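HI1317 (Haemophilus influenzae, PDB 1JOV) probably catalyses the interconversion of the alpha and beta anomers of D-glucose 6-phosphate. Local coordinates at residues D53-S58 against L149-N154; P74-W79 against P86-A91. All coordinates share one frame; numbering follows the deposited sequence.

Contact 1 is buried near the centre of the chain, while contact 2 lies about 12 Å from that centre and is partly buried. Their centres are about 17 Å apart. The two share a sheet, because strand 75-76 of contact 2 runs beside strand 145-154 of contact 1. They also touch directly: His150 N probably donates to Pro74 O at 3.0 Å. Contact 1 joins a backbone bridge to an asparagine amide bond and the packing of Trp56 on Tyr152. Contact 2 relies more on ring faces covered by Gly89 CA and Cys76 SG, and on a bridging water. Contact 1 contains His150, a predicted active-site residue, and contact 2 packs on it through Cys76 and His88.

Contact 1 of 2, residues D53-S58 against L149-N154; sequences DVLWLS and LHTYFN
Leu55 and Phe153 form a single beta bridge, a short buried pairing between a loop that follows strand 41-47 and strand 145-154. Two backbone bonds frame it, in the pattern of an antiparallel, non-hydrogen-bonded pair. Asn154 N donates to Val54 O at 3.0 Å and is almost straight, at 178°. Trp56 N donates to Tyr152 O at 2.9 Å. The same carbonyl oxygen also meets Leu55 CA in a CA-H...O contact, and Leu55 CD2 lies against it.

The Asn154 side chain adds a third bond. Its CG is anti to the backbone N (chi1 -172°), which carries the amide across to the 53-58 loop. ND2 then donates to Asp53 O at 2.9 Å, and the acceptor lies in the amide plane. This bond fixes the amide, while OD1 merely packs at the Trp56 ring edge, 3.8 Å from CD1. Asp53 shapes the loop itself: OD1 accepts from Leu55 N in an Asx turn. OD1 also accepts from Trp45 N, and OD2 bonds to Ser44 OG.

Trp56 and Tyr152 point to the same side of the bridge. Their rings are nearly parallel, with planes at 21°, but slid so far apart that they barely overlap. Contact is at Trp56 CE3 and Tyr152 CD2, 3.5 Å apart. Leu55 CD2 meets Thr151 CG2 at 3.6 Å, while Val54 CG1 only grazes Phe153 CD1.

The strand segment also carries His150, which with nearby Glu248 is predicted to form the active site of this aldose 1-epimerase relative. Tyr152 OH bonds to Arg70. Arg211 bonds to both Asp53 O and Asn154 O, a further tie between loop and strand. Trp56 and Tyr152 pack on Met244 of strand 244-251, the sheet neighbour of 145-154. Val54 and Phe153 turn to strands 211-218 and 261-268 of another sheet.

Contact 2 of 2, residues P74-W79 against P86-A91; sequences PICYPW and PAHGTA
Gly89 CA lies over the face of Trp79 at the tight heart of this contact. It stands 3.5 Å from the centroid of the six-membered ring, a CH-pi contact. Trp79 CG sits between the backbone N and carbonyl carbon (chi1 62°), which turns the indole over the 86-91 loop. Trp79 NE1 adds a weak, bent bond to Pro86 O. Gly89 CA also lies 3.4 Å from Tyr77 O, with a positive phi that suits glycine. Gly89 closes a type II turn from Pro86.

Tyr77 N donates to His88 O, and Tyr77 O accepts from Ala91 N at 3.3 Å. Water 1 joins Ile75 O and His88 O, donating to each at 2.6 Å. Cys76 SG lies over one face of the His88 ring, 3.7 Å from its centroid.

Packing is looser towards the partly exposed side, at Pro78 and Thr90. Thr90 CG2 stays 4.1 Å from Trp79 CH2, and Pro78 barely reaches the loop.

His88 meets the ring of the predicted active-site His150. A sulfate, probably from the crystallisation liquor, lies about 4 Å from the His88 side chain. Ile75 and Tyr77 pack on strands 145-154 and 121-129. Segment 86-91 lies along one edge of 75-76, an outermost strand of its sheet, whose other edge pairs with 145-154.

Contact 1 of 2, residues D53-S58 against L149-N154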
# COMPACT_ATOMS: atom_id res chain seq x y z
N ASP A 53 2.69 10.78 -9.53
CA ASP A 53 2.87 10.00 -8.33
C ASP A 53 2.68 8.50 -8.66
O ASP A 53 1.82 8.15 -9.48
CB ASP A 53 1.84 10.44 -7.26
CG ASP A 53 2.13 10.08 -5.80
OD1 ASP A 53 2.72 9.00 -5.57
OD2 ASP A 53 1.77 10.87 -4.90
N VAL A 54 3.45 7.61 -8.05
CA VAL A 54 3.25 6.17 -8.22
C VAL A 54 2.04 5.66 -7.49
O VAL A 54 1.40 4.65 -7.93
CB VAL A 54 4.50 5.37 -7.81
CG1 VAL A 54 4.22 3.91 -7.87
CG2 VAL A 54 5.64 5.70 -8.76
N LEU A 55 1.68 6.31 -6.35
CA LEU A 55 0.57 5.82 -5.56
C LEU A 55 -0.68 6.72 -5.70
O LEU A 55 -0.57 7.95 -5.93
CB LEU A 55 0.98 5.82 -4.10
CG LEU A 55 2.14 4.85 -3.83
CD1 LEU A 55 2.53 5.02 -2.39
CD2 LEU A 55 1.72 3.41 -4.05
N TRP A 56 -1.82 6.13 -5.52
CA TRP A 56 -3.03 6.93 -5.56
C TRP A 56 -3.57 7.20 -4.18
O TRP A 56 -3.56 6.32 -3.27
CB TRP A 56 -4.07 6.15 -6.41
CG TRP A 56 -5.45 6.74 -6.47
CD1 TRP A 56 -5.94 7.56 -7.52
CD2 TRP A 56 -6.57 6.43 -5.66
NE1 TRP A 56 -7.25 7.88 -7.28
CE2 TRP A 56 -7.68 7.19 -6.17
CE3 TRP A 56 -6.74 5.69 -4.50
CZ2 TRP A 56 -8.92 7.17 -5.56
CZ3 TRP A 56 -7.98 5.69 -3.85
CH2 TRP A 56 -9.08 6.39 -4.42
N LEU A 57 -4.07 8.41 -4.01
CA LEU A 57 -4.67 8.85 -2.74
C LEU A 57 -6.01 9.49 -3.12
O LEU A 57 -6.02 10.33 -4.03
CB LEU A 57 -3.85 9.90 -2.02
CG LEU A 57 -4.42 10.48 -0.76
CD1 LEU A 57 -4.60 9.35 0.32
CD2 LEU A 57 -3.41 11.52 -0.24
N SER A 58 -7.09 9.09 -2.45
CA SER A 58 -8.44 9.65 -2.76
C SER A 58 -8.46 11.16 -2.68
O SER A 58 -7.91 11.77 -1.74
CB SER A 58 -9.45 9.15 -1.77
OG SER A 58 -10.67 9.85 -1.98
N LEU A 149 -0.30 -5.67 2.27
CA LEU A 149 0.13 -4.36 1.86
C LEU A 149 -0.84 -4.03 0.76
O LEU A 149 -0.68 -4.48 -0.37
CB LEU A 149 1.58 -4.31 1.43
CG LEU A 149 2.53 -5.13 2.30
CD1 LEU A 149 3.89 -5.28 1.62
CD2 LEU A 149 2.68 -4.51 3.67
N HIS A 150 -1.83 -3.25 1.06
CA HIS A 150 -2.94 -3.02 0.13
C HIS A 150 -2.72 -1.85 -0.84
O HIS A 150 -3.44 -0.85 -0.85
CB HIS A 150 -4.11 -2.84 1.03
CG HIS A 150 -5.51 -2.83 0.41
ND1 HIS A 150 -5.89 -1.98 -0.58
CD2 HIS A 150 -6.59 -3.60 0.71
CE1 HIS A 150 -7.17 -2.17 -0.84
NE2 HIS A 150 -7.59 -3.13 -0.07
N THR A 151 -1.69 -2.04 -1.63
CA THR A 151 -1.18 -0.93 -2.45
C THR A 151 -2.16 -0.41 -3.53
O THR A 151 -2.66 -1.18 -4.35
CB THR A 151 0.14 -1.37 -3.14
OG1 THR A 151 1.00 -2.00 -2.15
CG2 THR A 151 0.93 -0.09 -3.80
N TYR A 152 -2.37 0.90 -3.45
CA TYR A 152 -3.20 1.59 -4.47
C TYR A 152 -2.28 2.28 -5.42
O TYR A 152 -1.58 3.29 -5.10
CB TYR A 152 -4.17 2.67 -3.88
CG TYR A 152 -5.23 2.24 -2.98
CD1 TYR A 152 -4.99 1.80 -1.67
CD2 TYR A 152 -6.55 2.42 -3.36
CE1 TYR A 152 -6.07 1.42 -0.81
CE2 TYR A 152 -7.59 2.05 -2.54
CZ TYR A 152 -7.38 1.59 -1.27
OH TYR A 152 -8.45 1.27 -0.45
N PHE A 153 -2.28 1.73 -6.66
CA PHE A 153 -1.39 2.30 -7.68
C PHE A 153 -2.14 3.35 -8.51
O PHE A 153 -3.35 3.25 -8.71
CB PHE A 153 -0.85 1.25 -8.63
CG PHE A 153 0.01 0.28 -7.95
CD1 PHE A 153 1.32 0.60 -7.68
CD2 PHE A 153 -0.51 -0.92 -7.56
CE1 PHE A 153 2.15 -0.34 -6.98
CE2 PHE A 153 0.23 -1.80 -6.89
CZ PHE A 153 1.61 -1.56 -6.62
N ASN A 154 -1.45 4.45 -8.79
CA ASN A 154 -1.99 5.59 -9.50
C ASN A 154 -1.82 5.30 -11.04
O ASN A 154 -0.69 5.10 -11.52
CB ASN A 154 -1.17 6.84 -9.10
CG ASN A 154 -1.74 8.18 -9.65
OD1 ASN A 154 -2.95 8.39 -9.72
ND2 ASN A 154 -0.83 9.11 -9.95

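Contact 2 of 2, residues P74-W79 against P86-A91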
# COMPACT_ATOMS: atom_id res chain seq x y z
N PRO A 74 -2.06 0.91 2.75
CA PRO A 74 -2.60 0.58 4.06
C PRO A 74 -2.04 -0.80 4.46
O PRO A 74 -1.87 -1.70 3.62
CB PRO A 74 -4.13 0.36 3.85
CG PRO A 74 -4.41 1.02 2.49
CD PRO A 74 -3.04 0.97 1.63
N ILE A 75 -1.79 -0.93 5.72
CA ILE A 75 -1.32 -2.19 6.32
C ILE A 75 -2.51 -2.93 6.90
O ILE A 75 -3.12 -2.37 7.85
CB ILE A 75 -0.30 -1.83 7.46
CG1 ILE A 75 0.92 -0.95 7.02
CG2 ILE A 75 0.19 -3.09 8.23
CD1 ILE A 75 1.70 -1.68 6.01
N CYS A 76 -2.92 -4.02 6.26
CA CYS A 76 -4.03 -4.82 6.84
C CYS A 76 -3.44 -5.85 7.78
O CYS A 76 -2.60 -6.64 7.32
CB CYS A 76 -4.77 -5.49 5.68
SG CYS A 76 -5.22 -4.32 4.38
N TYR A 77 -3.83 -5.83 9.04
CA TYR A 77 -3.22 -6.67 10.06
C TYR A 77 -3.98 -6.47 11.35
O TYR A 77 -4.32 -5.31 11.61
CB TYR A 77 -1.75 -6.17 10.24
CG TYR A 77 -1.05 -6.80 11.38
CD1 TYR A 77 -0.42 -8.06 11.26
CD2 TYR A 77 -0.95 -6.14 12.60
CE1 TYR A 77 0.29 -8.57 12.34
CE2 TYR A 77 -0.30 -6.66 13.65
CZ TYR A 77 0.37 -7.92 13.54
OH TYR A 77 1.05 -8.48 14.63
N PRO A 78 -4.22 -7.53 12.13
CA PRO A 78 -3.76 -8.93 11.92
C PRO A 78 -4.76 -9.86 11.26
O PRO A 78 -4.62 -11.09 11.34
CB PRO A 78 -3.48 -9.39 13.37
CG PRO A 78 -4.65 -8.70 14.21
CD PRO A 78 -4.81 -7.36 13.47
N TRP A 79 -5.81 -9.30 10.69
CA TRP A 79 -6.76 -10.08 9.91
C TRP A 79 -6.98 -9.30 8.62
O TRP A 79 -6.80 -8.08 8.59
CB TRP A 79 -8.14 -10.35 10.60
CG TRP A 79 -9.02 -9.16 10.94
CD1 TRP A 79 -10.06 -8.60 10.19
CD2 TRP A 79 -9.02 -8.50 12.19
NE1 TRP A 79 -10.64 -7.59 10.93
CE2 TRP A 79 -10.03 -7.52 12.16
CE3 TRP A 79 -8.25 -8.64 13.38
CZ2 TRP A 79 -10.27 -6.68 13.25
CZ3 TRP A 79 -8.48 -7.77 14.41
CH2 TRP A 79 -9.49 -6.82 14.36
N PRO A 86 -13.21 -4.18 13.09
CA PRO A 86 -13.25 -3.48 11.80
C PRO A 86 -12.59 -4.23 10.61
O PRO A 86 -11.62 -4.94 10.91
CB PRO A 86 -12.50 -2.21 12.10
CG PRO A 86 -11.53 -2.53 13.18
CD PRO A 86 -12.21 -3.63 13.99
N ALA A 87 -13.04 -4.05 9.39
CA ALA A 87 -12.38 -4.70 8.28
C ALA A 87 -10.86 -4.39 8.25
O ALA A 87 -10.43 -3.27 8.55
CB ALA A 87 -13.04 -4.30 6.95
N HIS A 88 -10.08 -5.40 7.92
CA HIS A 88 -8.62 -5.23 7.76
C HIS A 88 -7.84 -4.98 9.00
O HIS A 88 -6.66 -4.58 8.92
CB HIS A 88 -8.30 -4.17 6.71
CG HIS A 88 -8.63 -4.62 5.35
ND1 HIS A 88 -8.23 -5.82 4.80
CD2 HIS A 88 -9.35 -4.00 4.38
CE1 HIS A 88 -8.69 -5.92 3.56
NE2 HIS A 88 -9.39 -4.82 3.30
N GLY A 89 -8.45 -5.20 10.18
CA GLY A 89 -7.68 -5.12 11.41
C GLY A 89 -7.44 -3.71 11.93
O GLY A 89 -8.12 -2.78 11.49
N THR A 90 -6.51 -3.55 12.89
CA THR A 90 -6.39 -2.28 13.59
C THR A 90 -5.14 -1.53 13.24
O THR A 90 -4.97 -0.36 13.58
CB THR A 90 -6.39 -2.54 15.13
OG1 THR A 90 -5.33 -3.46 15.45
CG2 THR A 90 -7.68 -3.34 15.62
N ALA A 91 -4.23 -2.19 12.57
CA ALA A 91 -3.00 -1.52 12.25
C ALA A 91 -3.18 -0.16 11.52
O ALA A 91 -2.46 0.78 11.79
CB ALA A 91 -2.12 -2.43 11.40
O HOH W 1 -5.09 -2.56 9.59